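Side-chain contact in leucine aminopeptidase 1 (Caenorhabditis elegans, PDB 2HC9), which removes N-terminal amino acids, preferably leucine, from peptides using two zinc ions per subunit, and probably serves as a digestive enzyme: residues N198-K203 / E284-L289. The protein carries 1 engineered substitution. Residues are numbered along the deposited sequence; the frame is centred on the assembly and turned at random. Where two conformers were deposited one is given.
Sequences NATGSK and EAYSAL
Thr-200 and Ser-287 bring the two backbones nearest, their CA atoms 6.9 Å apart, where the turn after helix 186-199 passes the side of helix 277-290. Tyr-286 bridges this gap: with CG anti to its backbone N (chi1 176°), the ring reaches across to the turn and ends in a hydrogen bond between its OH and Ser-202 OG, 2.7 Å long. The serine oxygen lies in the ring plane, at the edge, and also 2.6 Å from Thr-200 OG1, so its single proton could serve either oxygen. Thr-200 OG1 comes to the same edge, 3.7 Å from Tyr-286 CE2, and its own proton has the carbonyl oxygens of Val-196 and Gly-197, in the last turn of helix 186-199, within hydrogen-bonding reach; its methyl, CG2, instead faces Ser-287 CA. Between Thr-200 and Ser-202, Gly-201 closes a Schellman motif with positive phi (60°), which most residues with a CB adopt less easily, and turns the chain into strand 203-208 of the catalytic domain's mixed sheet. Serine suits the next position because its short side chain sets a hydroxyl close to the backbone. The tyrosine ring also packs on Leu-236, Leu-298 and Ala-300 of that sheet, pairing an apolar body with a polar end. A phenylalanine here would probably leave Ser-202 OG without its hydrogen-bond partner across the contact.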
loop_
_atom_site.group_PDB
_atom_site.type_symbol
_atom_site.label_atom_id
_atom_site.label_comp_id
_atom_site.label_asym_id
_atom_site.label_seq_id
_atom_site.Cartn_x
_atom_site.Cartn_y
_atom_site.Cartn_z
ATOM N N ASN A 198 45.624 11.921 -13.727
ATOM C CA ASN A 198 47.086 11.943 -13.680
ATOM C C ASN A 198 47.681 10.951 -14.686
ATOM O O ASN A 198 48.594 11.309 -15.443
ATOM C CB ASN A 198 47.605 11.684 -12.254
ATOM C CG ASN A 198 47.775 12.973 -11.439
ATOM O OD1 ASN A 198 48.809 13.635 -11.519
ATOM N ND2 ASN A 198 46.773 13.312 -10.637
ATOM N N ALA A 199 47.157 9.725 -14.701
ATOM C CA ALA A 199 47.660 8.654 -15.589
ATOM C C ALA A 199 47.546 9.028 -17.057
ATOM O O ALA A 199 48.399 8.662 -17.875
ATOM C CB ALA A 199 46.926 7.331 -15.327
ATOM N N THR A 200 46.502 9.782 -17.396
ATOM C CA THR A 200 46.257 10.181 -18.782
ATOM C C THR A 200 46.889 11.533 -19.185
ATOM O O THR A 200 46.665 11.997 -20.299
ATOM C CB THR A 200 44.726 10.292 -19.080
ATOM O OG1 THR A 200 44.122 11.185 -18.124
ATOM C CG2 THR A 200 44.066 8.899 -19.040
ATOM N N GLY A 201 47.618 12.171 -18.274
ATOM C CA GLY A 201 48.180 13.486 -18.514
ATOM C C GLY A 201 47.148 14.563 -18.815
ATOM O O GLY A 201 47.427 15.508 -19.570
ATOM N N SER A 202 45.964 14.427 -18.212
ATOM C CA SER A 202 44.848 15.352 -18.432
ATOM C C SER A 202 45.094 16.679 -17.748
ATOM O O SER A 202 45.797 16.762 -16.723
ATOM C CB SER A 202 43.554 14.749 -17.837
ATOM O OG SER A 202 43.210 13.572 -18.525
ATOM N N LYS A 203 44.459 17.720 -18.277
ATOM C CA LYS A 203 44.238 18.921 -17.484
ATOM C C LYS A 203 43.083 18.612 -16.528
ATOM O O LYS A 203 42.011 18.213 -16.979
ATOM C CB LYS A 203 43.880 20.081 -18.390
ATOM C CG LYS A 203 43.549 21.354 -17.623
ATOM C CD LYS A 203 43.211 22.485 -18.589
ATOM C CE LYS A 203 42.810 23.732 -17.815
ATOM N NZ LYS A 203 42.217 24.758 -18.722
ATOM N N GLU A 284 35.971 5.590 -17.117
ATOM C CA GLU A 284 36.744 4.463 -17.635
ATOM C C GLU A 284 36.741 4.358 -19.146
ATOM O O GLU A 284 37.710 3.872 -19.734
ATOM C CB GLU A 284 36.325 3.142 -16.970
ATOM C CG GLU A 284 36.476 3.181 -15.427
ATOM C CD GLU A 284 37.934 3.318 -14.962
ATOM O OE1 GLU A 284 38.841 2.893 -15.708
ATOM O OE2 GLU A 284 38.151 3.815 -13.828
ATOM N N ALA A 285 35.675 4.848 -19.785
ATOM C CA ALA A 285 35.706 5.068 -21.248
ATOM C C ALA A 285 36.769 6.079 -21.656
ATOM O O ALA A 285 37.500 5.850 -22.611
ATOM C CB ALA A 285 34.330 5.530 -21.787
ATOM N N TYR A 286 36.812 7.211 -20.957
ATOM C CA TYR A 286 37.793 8.256 -21.219
ATOM C C TYR A 286 39.192 7.654 -21.096
ATOM O O TYR A 286 40.041 7.869 -21.957
ATOM C CB TYR A 286 37.597 9.384 -20.202
ATOM C CG TYR A 286 38.598 10.526 -20.268
ATOM C CD1 TYR A 286 38.354 11.632 -21.083
ATOM C CD2 TYR A 286 39.780 10.504 -19.498
ATOM C CE1 TYR A 286 39.231 12.686 -21.144
ATOM C CE2 TYR A 286 40.681 11.580 -19.542
ATOM C CZ TYR A 286 40.389 12.667 -20.362
ATOM O OH TYR A 286 41.247 13.736 -20.438
ATOM N N SER A 287 39.419 6.912 -20.017
ATOM C CA SER A 287 40.708 6.261 -19.794
ATOM C C SER A 287 41.114 5.351 -20.970
ATOM O O SER A 287 42.224 5.467 -21.503
ATOM C CB SER A 287 40.682 5.473 -18.492
ATOM O OG SER A 287 41.897 4.753 -18.292
ATOM N N ALA A 288 40.219 4.467 -21.383
ATOM C CA ALA A 288 40.540 3.524 -22.492
ATOM C C ALA A 288 40.843 4.271 -23.814
ATOM O O ALA A 288 41.780 3.920 -24.541
ATOM C CB ALA A 288 39.389 2.531 -22.687
ATOM N N LEU A 289 40.067 5.314 -24.117
ATOM C CA LEU A 289 40.251 6.069 -25.361
ATOM C C LEU A 289 41.568 6.846 -25.340
ATOM O O LEU A 289 42.285 6.885 -26.337
ATOM C CB LEU A 289 39.090 7.044 -25.581
ATOM C CG LEU A 289 37.751 6.348 -25.941
ATOM C CD1 LEU A 289 36.538 7.320 -25.802
ATOM C CD2 LEU A 289 37.790 5.727 -27.335
#